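Local coordinates for 39 kDa initiator binding protein (Trichomonas vaginalis, PDB 1Q87) that probably recognises the initiator element of core promoters, this chain being its C-domain, with DNA binding probably the task of a separate domain of the whole protein, at residues A[50-60]-A[85-95]; A[98-106]-A[149-157]. All coordinates share one frame; numbering follows the deposited sequence.

Contact 1. Residues A[50-60]-A[85-95]; sequences TDGTVMRDFLI and MAPQEEQTKSK
A short antiparallel beta ladder, Val-54 facing Lys-93, joins 50-60 to 85-95 at the margin of the helical part of the domain, and Arg-56 extends the contact into the loop that precedes strand 92-94. Val-54 N donates to Lys-93 O (3.1 Å) and Lys-93 N returns a bond to Val-54 O, making this the hydrogen-bonded pair of the ladder. One step on, Met-55 is the N-cap of helix 56-67, and Arg-56 N still bonds Gln-91 O at 2.8 Å. This two-stranded sheet pairs the lead-in strands of helices 56-67 and 95-105, with helix 74-84 in the connection between helix 56-67 and strand 92-94. From the first turn of its helix Arg-56 runs out extended, CG anti to the backbone N (chi1 -168°), alongside Lys-93, and the two chains point the same way. Their ends converge on Met-85 O, just past helix 74-84: Arg-56 NH2 reaches it at 3.0 Å and Lys-93 NZ at 3.1 Å, from opposite faces of the carbonyl plane. Ser-82 O also accepts from Arg-56 NH2, while Glu-90 OE1 forms a salt bridge with Lys-93 NZ, probably easing the closeness of two positive charges. Ile-60 CD1 and Gln-88 CA lie above opposite faces of the Arg-56 guanidinium, each toward its rim. On the inner side Leu-59 CD2 presses on Lys-93 CB (3.4 Å) and on Met-85 CE, beside Trp-43 of helix 29-47.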
loop_
_atom_site.group_PDB
_atom_site.type_symbol
_atom_site.label_atom_id
_atom_site.label_comp_id
_atom_site.label_asym_id
_atom_site.label_seq_id
_atom_site.Cartn_x
_atom_site.Cartn_y
_atom_site.Cartn_z
ATOM N N THR A 50 -11.560 -12.533 17.558
ATOM C CA THR A 50 -10.677 -13.264 16.618
ATOM C C THR A 50 -11.055 -13.158 15.153
ATOM O O THR A 50 -10.217 -13.377 14.269
ATOM C CB THR A 50 -10.570 -14.790 16.905
ATOM O OG1 THR A 50 -11.850 -15.311 17.271
ATOM C CG2 THR A 50 -9.555 -15.066 17.985
ATOM N N ASP A 51 -12.318 -12.853 14.894
ATOM C CA ASP A 51 -12.814 -12.726 13.530
ATOM C C ASP A 51 -14.033 -11.840 13.540
ATOM O O ASP A 51 -14.040 -10.782 14.194
ATOM C CB ASP A 51 -13.161 -14.103 12.957
ATOM C CG ASP A 51 -13.847 -14.016 11.598
ATOM O OD1 ASP A 51 -15.078 -14.252 11.559
ATOM O OD2 ASP A 51 -13.171 -13.694 10.579
ATOM N N GLY A 52 -15.057 -12.269 12.806
ATOM C CA GLY A 52 -16.298 -11.522 12.753
ATOM C C GLY A 52 -16.138 -10.239 11.993
ATOM O O GLY A 52 -15.264 -10.140 11.145
ATOM N N THR A 53 -16.984 -9.260 12.290
ATOM C CA THR A 53 -16.942 -7.985 11.612
ATOM C C THR A 53 -17.239 -6.934 12.651
ATOM O O THR A 53 -17.633 -7.263 13.759
ATOM C CB THR A 53 -18.041 -7.891 10.532
ATOM O OG1 THR A 53 -19.305 -7.692 11.181
ATOM C CG2 THR A 53 -18.103 -9.184 9.654
ATOM N N VAL A 54 -17.053 -5.668 12.289
ATOM C CA VAL A 54 -17.346 -4.541 13.188
ATOM C C VAL A 54 -17.838 -3.380 12.330
ATOM O O VAL A 54 -17.589 -3.349 11.120
ATOM C CB VAL A 54 -16.082 -4.090 13.986
ATOM C CG1 VAL A 54 -15.591 -5.224 14.834
ATOM C CG2 VAL A 54 -14.950 -3.641 13.028
ATOM N N MET A 55 -18.559 -2.438 12.924
ATOM C CA MET A 55 -19.053 -1.304 12.144
ATOM C C MET A 55 -17.850 -0.608 11.538
ATOM O O MET A 55 -16.771 -0.570 12.147
ATOM C CB MET A 55 -19.832 -0.311 13.020
ATOM C CG MET A 55 -21.216 -0.787 13.483
ATOM S SD MET A 55 -22.269 -1.273 12.100
ATOM C CE MET A 55 -21.864 -3.014 12.013
ATOM N N ARG A 56 -18.050 -0.036 10.356
ATOM C CA ARG A 56 -16.991 0.631 9.632
ATOM C C ARG A 56 -16.261 1.682 10.454
ATOM O O ARG A 56 -15.038 1.673 10.528
ATOM C CB ARG A 56 -17.543 1.277 8.364
ATOM C CG ARG A 56 -16.439 1.737 7.429
ATOM C CD ARG A 56 -17.004 2.455 6.266
ATOM N NE ARG A 56 -15.991 2.634 5.232
ATOM C CZ ARG A 56 -15.299 3.747 5.053
ATOM N NH1 ARG A 56 -15.530 4.782 5.853
ATOM N NH2 ARG A 56 -14.381 3.813 4.084
ATOM N N ASP A 57 -17.021 2.578 11.063
ATOM C CA ASP A 57 -16.453 3.652 11.860
ATOM C C ASP A 57 -15.641 3.196 13.056
ATOM O O ASP A 57 -14.622 3.799 13.379
ATOM C CB ASP A 57 -17.555 4.598 12.313
ATOM C CG ASP A 57 -17.998 5.532 11.204
ATOM O OD1 ASP A 57 -19.035 6.207 11.388
ATOM O OD2 ASP A 57 -17.310 5.591 10.149
ATOM N N PHE A 58 -16.091 2.136 13.715
ATOM C CA PHE A 58 -15.384 1.615 14.861
ATOM C C PHE A 58 -13.973 1.096 14.509
ATOM O O PHE A 58 -13.019 1.330 15.265
ATOM C CB PHE A 58 -16.233 0.518 15.494
ATOM C CG PHE A 58 -15.573 -0.185 16.640
ATOM C CD1 PHE A 58 -14.786 -1.314 16.426
ATOM C CD2 PHE A 58 -15.752 0.261 17.928
ATOM C CE1 PHE A 58 -14.188 -1.995 17.487
ATOM C CE2 PHE A 58 -15.158 -0.408 18.981
ATOM C CZ PHE A 58 -14.377 -1.542 18.759
ATOM N N LEU A 59 -13.851 0.412 13.365
ATOM C CA LEU A 59 -12.578 -0.140 12.930
ATOM C C LEU A 59 -11.595 0.954 12.576
ATOM O O LEU A 59 -10.439 0.936 12.996
ATOM C CB LEU A 59 -12.746 -1.031 11.707
ATOM C CG LEU A 59 -11.383 -1.535 11.247
ATOM C CD1 LEU A 59 -10.928 -2.543 12.256
ATOM C CD2 LEU A 59 -11.410 -2.156 9.873
ATOM N N ILE A 60 -12.070 1.897 11.783
ATOM C CA ILE A 60 -11.262 2.996 11.343
ATOM C C ILE A 60 -10.785 3.821 12.543
ATOM O O ILE A 60 -9.644 4.250 12.605
ATOM C CB ILE A 60 -12.084 3.851 10.360
ATOM C CG1 ILE A 60 -12.341 3.029 9.094
ATOM C CG2 ILE A 60 -11.383 5.173 10.039
ATOM C CD1 ILE A 60 -12.963 3.820 7.957
ATOM N N MET A 85 -9.685 2.609 2.748
ATOM C CA MET A 85 -10.578 1.450 2.878
ATOM C C MET A 85 -11.922 1.570 2.135
ATOM O O MET A 85 -13.004 1.531 2.752
ATOM C CB MET A 85 -10.865 1.150 4.340
ATOM C CG MET A 85 -9.649 0.796 5.111
ATOM S SD MET A 85 -10.100 0.324 6.767
ATOM C CE MET A 85 -8.955 -1.029 7.040
ATOM N N ALA A 86 -11.856 1.729 0.816
ATOM C CA ALA A 86 -13.077 1.796 0.025
ATOM C C ALA A 86 -13.694 0.391 0.087
ATOM O O ALA A 86 -12.994 -0.594 0.383
ATOM C CB ALA A 86 -12.764 2.166 -1.408
ATOM N N PRO A 87 -15.012 0.280 -0.173
ATOM C CA PRO A 87 -15.885 1.412 -0.517
ATOM C C PRO A 87 -16.354 2.151 0.732
ATOM O O PRO A 87 -16.399 1.577 1.833
ATOM C CB PRO A 87 -17.057 0.746 -1.255
ATOM C CG PRO A 87 -16.497 -0.582 -1.708
ATOM C CD PRO A 87 -15.679 -0.988 -0.508
ATOM N N GLN A 88 -16.688 3.424 0.551
ATOM C CA GLN A 88 -17.188 4.239 1.652
ATOM C C GLN A 88 -18.591 3.760 2.045
ATOM O O GLN A 88 -18.947 3.713 3.221
ATOM C CB GLN A 88 -17.279 5.712 1.234
ATOM C CG GLN A 88 -16.038 6.244 0.583
ATOM C CD GLN A 88 -14.833 5.908 1.388
ATOM O OE1 GLN A 88 -14.769 6.234 2.572
ATOM N NE2 GLN A 88 -13.863 5.233 0.765
ATOM N N GLU A 89 -19.379 3.412 1.035
ATOM C CA GLU A 89 -20.757 2.967 1.222
ATOM C C GLU A 89 -20.945 1.772 2.163
ATOM O O GLU A 89 -21.932 1.720 2.900
ATOM C CB GLU A 89 -21.397 2.668 -0.142
ATOM C CG GLU A 89 -20.419 2.658 -1.327
ATOM C CD GLU A 89 -19.800 4.027 -1.612
ATOM O OE1 GLU A 89 -18.553 4.104 -1.682
ATOM O OE2 GLU A 89 -20.551 5.020 -1.775
ATOM N N GLU A 90 -20.019 0.813 2.143
ATOM C CA GLU A 90 -20.114 -0.343 3.036
ATOM C C GLU A 90 -20.111 0.068 4.525
ATOM O O GLU A 90 -19.355 0.939 4.955
ATOM C CB GLU A 90 -18.971 -1.306 2.748
ATOM C CG GLU A 90 -18.828 -2.390 3.781
ATOM C CD GLU A 90 -17.827 -3.441 3.357
ATOM O OE1 GLU A 90 -16.647 -3.083 3.109
ATOM O OE2 GLU A 90 -18.228 -4.625 3.268
ATOM N N GLN A 91 -20.939 -0.601 5.306
ATOM C CA GLN A 91 -21.117 -0.300 6.715
ATOM C C GLN A 91 -20.281 -1.085 7.695
ATOM O O GLN A 91 -20.296 -0.782 8.897
ATOM C CB GLN A 91 -22.584 -0.519 7.094
ATOM C CG GLN A 91 -23.581 0.259 6.254
ATOM C CD GLN A 91 -24.961 0.259 6.875
ATOM O OE1 GLN A 91 -25.145 0.720 8.008
ATOM N NE2 GLN A 91 -25.939 -0.259 6.145
ATOM N N THR A 92 -19.594 -2.122 7.230
ATOM C CA THR A 92 -18.793 -2.912 8.161
ATOM C C THR A 92 -17.506 -3.400 7.539
ATOM O O THR A 92 -17.367 -3.389 6.321
ATOM C CB THR A 92 -19.594 -4.125 8.733
ATOM O OG1 THR A 92 -19.567 -5.233 7.818
ATOM C CG2 THR A 92 -21.033 -3.709 8.992
ATOM N N LYS A 93 -16.570 -3.820 8.388
ATOM C CA LYS A 93 -15.273 -4.299 7.933
ATOM C C LYS A 93 -14.901 -5.576 8.614
ATOM O O LYS A 93 -15.440 -5.889 9.677
ATOM C CB LYS A 93 -14.189 -3.214 8.182
ATOM C CG LYS A 93 -13.801 -2.370 6.924
ATOM C CD LYS A 93 -14.969 -1.826 6.112
ATOM C CE LYS A 93 -14.592 -0.735 5.100
ATOM N NZ LYS A 93 -14.165 -1.188 3.708
ATOM N N SER A 94 -13.983 -6.326 8.007
ATOM C CA SER A 94 -13.570 -7.577 8.602
ATOM C C SER A 94 -12.058 -7.708 8.600
ATOM O O SER A 94 -11.348 -6.814 8.127
ATOM C CB SER A 94 -14.214 -8.767 7.868
ATOM O OG SER A 94 -13.496 -9.131 6.702
ATOM N N LYS A 95 -11.569 -8.829 9.119
ATOM C CA LYS A 95 -10.148 -9.042 9.199
ATOM C C LYS A 95 -9.572 -8.883 7.791
ATOM O O LYS A 95 -8.600 -8.178 7.605
ATOM C CB LYS A 95 -9.816 -10.445 9.762
ATOM C CG LYS A 95 -8.447 -10.494 10.475
ATOM C CD LYS A 95 -7.844 -11.902 10.724
ATOM C CE LYS A 95 -8.878 -12.956 11.103
ATOM N NZ LYS A 95 -9.507 -13.538 9.862
#

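Contact 2. Residues A[98-106]-A[149-157]; sequences LYKFLAMFG and WFDQNEPNC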
loop_
_atom_site.group_PDB
_atom_site.type_symbol
_atom_site.label_atom_id
_atom_site.label_comp_id
_atom_site.label_asym_id
_atom_site.label_seq_id
_atom_site.Cartn_x
_atom_site.Cartn_y
_atom_site.Cartn_z
ATOM N N LEU A 98 -8.479 -5.475 7.070
ATOM C CA LEU A 98 -7.249 -5.078 7.740
ATOM C C LEU A 98 -6.090 -5.720 6.970
ATOM O O LEU A 98 -5.071 -5.073 6.726
ATOM C CB LEU A 98 -7.223 -5.566 9.192
ATOM C CG LEU A 98 -6.740 -4.722 10.401
ATOM C CD1 LEU A 98 -5.858 -5.565 11.287
ATOM C CD2 LEU A 98 -5.990 -3.504 9.996
ATOM N N TYR A 99 -6.239 -6.994 6.601
ATOM C CA TYR A 99 -5.201 -7.715 5.841
ATOM C C TYR A 99 -4.835 -6.924 4.559
ATOM O O TYR A 99 -3.673 -6.689 4.249
ATOM C CB TYR A 99 -5.707 -9.095 5.436
ATOM C CG TYR A 99 -4.669 -9.969 4.769
ATOM C CD1 TYR A 99 -3.993 -10.940 5.505
ATOM C CD2 TYR A 99 -4.372 -9.851 3.397
ATOM C CE1 TYR A 99 -3.056 -11.788 4.909
ATOM C CE2 TYR A 99 -3.395 -10.719 2.773
ATOM C CZ TYR A 99 -2.760 -11.684 3.557
ATOM O OH TYR A 99 -1.856 -12.584 3.044
ATOM N N LYS A 100 -5.853 -6.507 3.839
ATOM C CA LYS A 100 -5.670 -5.734 2.630
ATOM C C LYS A 100 -4.908 -4.431 2.921
ATOM O O LYS A 100 -3.928 -4.096 2.234
ATOM C CB LYS A 100 -7.048 -5.409 2.039
ATOM C CG LYS A 100 -7.018 -4.635 0.753
ATOM C CD LYS A 100 -8.123 -5.113 -0.210
ATOM C CE LYS A 100 -9.455 -4.404 0.022
ATOM N NZ LYS A 100 -10.383 -4.509 -1.156
ATOM N N PHE A 101 -5.355 -3.728 3.969
ATOM C CA PHE A 101 -4.797 -2.425 4.336
ATOM C C PHE A 101 -3.350 -2.504 4.775
ATOM O O PHE A 101 -2.523 -1.697 4.364
ATOM C CB PHE A 101 -5.650 -1.784 5.424
ATOM C CG PHE A 101 -5.239 -0.404 5.776
ATOM C CD1 PHE A 101 -5.404 0.629 4.870
ATOM C CD2 PHE A 101 -4.654 -0.132 7.005
ATOM C CE1 PHE A 101 -4.988 1.914 5.174
ATOM C CE2 PHE A 101 -4.236 1.157 7.319
ATOM C CZ PHE A 101 -4.404 2.178 6.399
ATOM N N LEU A 102 -3.040 -3.476 5.605
ATOM C CA LEU A 102 -1.679 -3.665 6.077
ATOM C C LEU A 102 -0.783 -4.203 4.927
ATOM O O LEU A 102 0.427 -3.935 4.864
ATOM C CB LEU A 102 -1.684 -4.631 7.293
ATOM C CG LEU A 102 -2.166 -4.033 8.651
ATOM C CD1 LEU A 102 -2.508 -5.119 9.639
ATOM C CD2 LEU A 102 -1.073 -3.126 9.251
ATOM N N ALA A 103 -1.391 -4.934 4.005
ATOM C CA ALA A 103 -0.676 -5.502 2.856
ATOM C C ALA A 103 -0.218 -4.379 1.942
ATOM O O ALA A 103 0.885 -4.426 1.438
ATOM C CB ALA A 103 -1.580 -6.464 2.073
ATOM N N MET A 104 -1.067 -3.381 1.737
ATOM C CA MET A 104 -0.712 -2.241 0.888
ATOM C C MET A 104 0.326 -1.328 1.515
ATOM O O MET A 104 1.308 -0.986 0.867
ATOM C CB MET A 104 -1.924 -1.364 0.557
ATOM C CG MET A 104 -3.061 -2.097 -0.147
ATOM S SD MET A 104 -4.337 -0.943 -0.527
ATOM C CE MET A 104 -5.382 -1.127 0.992
ATOM N N PHE A 105 0.124 -0.958 2.779
ATOM C CA PHE A 105 1.027 -0.015 3.435
ATOM C C PHE A 105 1.685 -0.377 4.774
ATOM O O PHE A 105 2.236 0.496 5.420
ATOM C CB PHE A 105 0.312 1.289 3.614
ATOM C CG PHE A 105 -0.234 1.861 2.353
ATOM C CD1 PHE A 105 0.618 2.390 1.365
ATOM C CD2 PHE A 105 -1.606 1.955 2.178
ATOM C CE1 PHE A 105 0.087 3.004 0.219
ATOM C CE2 PHE A 105 -2.160 2.570 1.036
ATOM C CZ PHE A 105 -1.325 3.093 0.059
ATOM N N GLY A 106 1.624 -1.635 5.200
ATOM C CA GLY A 106 2.270 -2.016 6.440
ATOM C C GLY A 106 3.785 -2.188 6.249
ATOM O O GLY A 106 4.282 -2.066 5.122
ATOM N N TRP A 149 -3.786 0.611 -9.213
ATOM C CA TRP A 149 -4.598 0.153 -8.089
ATOM C C TRP A 149 -3.931 -1.068 -7.506
ATOM O O TRP A 149 -3.021 -1.621 -8.110
ATOM C CB TRP A 149 -6.024 -0.188 -8.533
ATOM C CG TRP A 149 -6.102 -1.355 -9.490
ATOM C CD1 TRP A 149 -6.399 -2.665 -9.191
ATOM C CD2 TRP A 149 -5.771 -1.328 -10.881
ATOM N NE1 TRP A 149 -6.264 -3.449 -10.313
ATOM C CE2 TRP A 149 -5.881 -2.654 -11.361
ATOM C CE3 TRP A 149 -5.393 -0.303 -11.769
ATOM C CZ2 TRP A 149 -5.618 -2.986 -12.707
ATOM C CZ3 TRP A 149 -5.133 -0.631 -13.106
ATOM C CH2 TRP A 149 -5.249 -1.965 -13.560
ATOM N N PHE A 150 -4.358 -1.473 -6.314
ATOM C CA PHE A 150 -3.807 -2.646 -5.677
ATOM C C PHE A 150 -4.739 -3.800 -6.026
ATOM O O PHE A 150 -5.959 -3.643 -6.047
ATOM C CB PHE A 150 -3.701 -2.408 -4.154
ATOM C CG PHE A 150 -2.471 -1.594 -3.760
ATOM C CD1 PHE A 150 -1.267 -2.237 -3.484
ATOM C CD2 PHE A 150 -2.539 -0.205 -3.646
ATOM C CE1 PHE A 150 -0.142 -1.521 -3.083
ATOM C CE2 PHE A 150 -1.418 0.544 -3.242
ATOM C CZ PHE A 150 -0.213 -0.129 -2.955
ATOM N N ASP A 151 -4.129 -4.926 -6.356
ATOM C CA ASP A 151 -4.810 -6.143 -6.746
ATOM C C ASP A 151 -5.629 -6.619 -5.555
ATOM O O ASP A 151 -5.078 -6.939 -4.499
ATOM C CB ASP A 151 -3.739 -7.188 -7.132
ATOM C CG ASP A 151 -4.321 -8.531 -7.649
ATOM O OD1 ASP A 151 -5.298 -9.078 -7.103
ATOM O OD2 ASP A 151 -3.749 -9.065 -8.612
ATOM N N GLN A 152 -6.939 -6.677 -5.710
ATOM C CA GLN A 152 -7.751 -7.148 -4.604
ATOM C C GLN A 152 -7.366 -8.547 -4.089
ATOM O O GLN A 152 -7.552 -8.838 -2.916
ATOM C CB GLN A 152 -9.231 -7.124 -4.977
ATOM C CG GLN A 152 -10.066 -6.340 -3.980
ATOM C CD GLN A 152 -9.650 -4.878 -3.892
ATOM O OE1 GLN A 152 -8.508 -4.557 -3.554
ATOM N NE2 GLN A 152 -10.577 -3.987 -4.196
ATOM N N ASN A 153 -6.822 -9.409 -4.937
ATOM C CA ASN A 153 -6.432 -10.761 -4.485
ATOM C C ASN A 153 -5.000 -10.968 -4.028
ATOM O O ASN A 153 -4.678 -12.022 -3.499
ATOM C CB ASN A 153 -6.707 -11.787 -5.574
ATOM C CG ASN A 153 -8.114 -12.271 -5.546
ATOM O OD1 ASN A 153 -8.434 -13.203 -4.808
ATOM N ND2 ASN A 153 -8.986 -11.627 -6.329
ATOM N N GLU A 154 -4.149 -9.975 -4.251
ATOM C CA GLU A 154 -2.739 -9.987 -3.864
ATOM C C GLU A 154 -2.564 -8.501 -3.463
ATOM O O GLU A 154 -1.869 -7.724 -4.127
ATOM C CB GLU A 154 -1.921 -10.372 -5.101
ATOM C CG GLU A 154 -0.437 -10.670 -4.878
ATOM C CD GLU A 154 0.147 -11.494 -6.028
ATOM O OE1 GLU A 154 1.373 -11.469 -6.236
ATOM O OE2 GLU A 154 -0.630 -12.175 -6.725
ATOM N N PRO A 155 -3.201 -8.106 -2.349
ATOM C CA PRO A 155 -3.188 -6.733 -1.836
ATOM C C PRO A 155 -1.909 -5.908 -1.671
ATOM O O PRO A 155 -2.031 -4.699 -1.608
ATOM C CB PRO A 155 -4.038 -6.805 -0.561
ATOM C CG PRO A 155 -4.115 -8.235 -0.215
ATOM C CD PRO A 155 -3.430 -9.067 -1.272
ATOM N N ASN A 156 -0.716 -6.516 -1.618
ATOM C CA ASN A 156 0.540 -5.756 -1.524
ATOM C C ASN A 156 1.065 -5.504 -2.937
ATOM O O ASN A 156 2.159 -4.968 -3.117
ATOM C CB ASN A 156 1.620 -6.529 -0.737
ATOM C CG ASN A 156 1.983 -7.857 -1.384
ATOM O OD1 ASN A 156 1.123 -8.539 -1.953
ATOM N ND2 ASN A 156 3.257 -8.257 -1.269
ATOM N N CYS A 157 0.295 -5.886 -3.947
ATOM C CA CYS A 157 0.744 -5.694 -5.325
ATOM C C CYS A 157 0.039 -4.532 -6.007
ATOM O O CYS A 157 -1.176 -4.558 -6.212
ATOM C CB CYS A 157 0.506 -6.977 -6.154
ATOM S SG CYS A 157 0.961 -6.824 -7.926
#
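Tyr-99 meets Pro-155 at the rim of its ring, CE2 lying 4.0 Å from Pro-155 CG, which sits near the ring plane; the Tyr-99 hydroxyl is hydrogen-bonded to Ile-24 N. The same proline packs against the helix surface further on: Lys-100 CG lies against Pro-155 CB, and Ala-103 CB touches Pro-155 CB at 3.6 Å. Ala-103 O faces Asn-156 CA in a CA-H...O contact of 3.3 Å and is also bonded by Asn-171 ND2. Pro-155 and Asn-156 form the middle of the type I turn from Glu-154 to Cys-157, which follows directly on another from Asp-151 to Glu-154; together they link strands 147-151 and 157-162 of the antiparallel sheet, so helix 95-105 packs against a hairpin connection and the edge strand leading into it. An Asx turn, Asp-151 OD1 to Asn-153 N, shapes the first turn. With CG anti to its carbonyl carbon (chi1 -58°), Met-104 lays CG over one face of Phe-150, 3.9 Å from the centroid, a CH-pi contact; SD follows obliquely in a Met-aromatic contact. Phe-105 completes the row as a T-shaped partner, the edge of Phe-150 directed at its face with the planes 69° apart; Ile-111, Ile-115 and Leu-118 of helix 111-123 also touch Phe-105.

Overall arrangement
Contact 1 lies toward the outside of the domain, its centre about 18 Å from the centre of the chain, whereas contact 2 is buried, about 6 Å from it; the two contact centres are about 15 Å apart. Chemistry follows place: backbone pairing and charged side chains hold the partly buried contact 1, while contact 2 relies mainly on proline, methionine and aromatic packing. The elements are continuous, since strand 92-94 of contact 1 runs directly into helix 95-105 of contact 2. Met-85 CE also packs on Phe-101 CB at 3.8 Å. Contact 1 ties helical elements together; contact 2 joins that helical part to the five-stranded sheet.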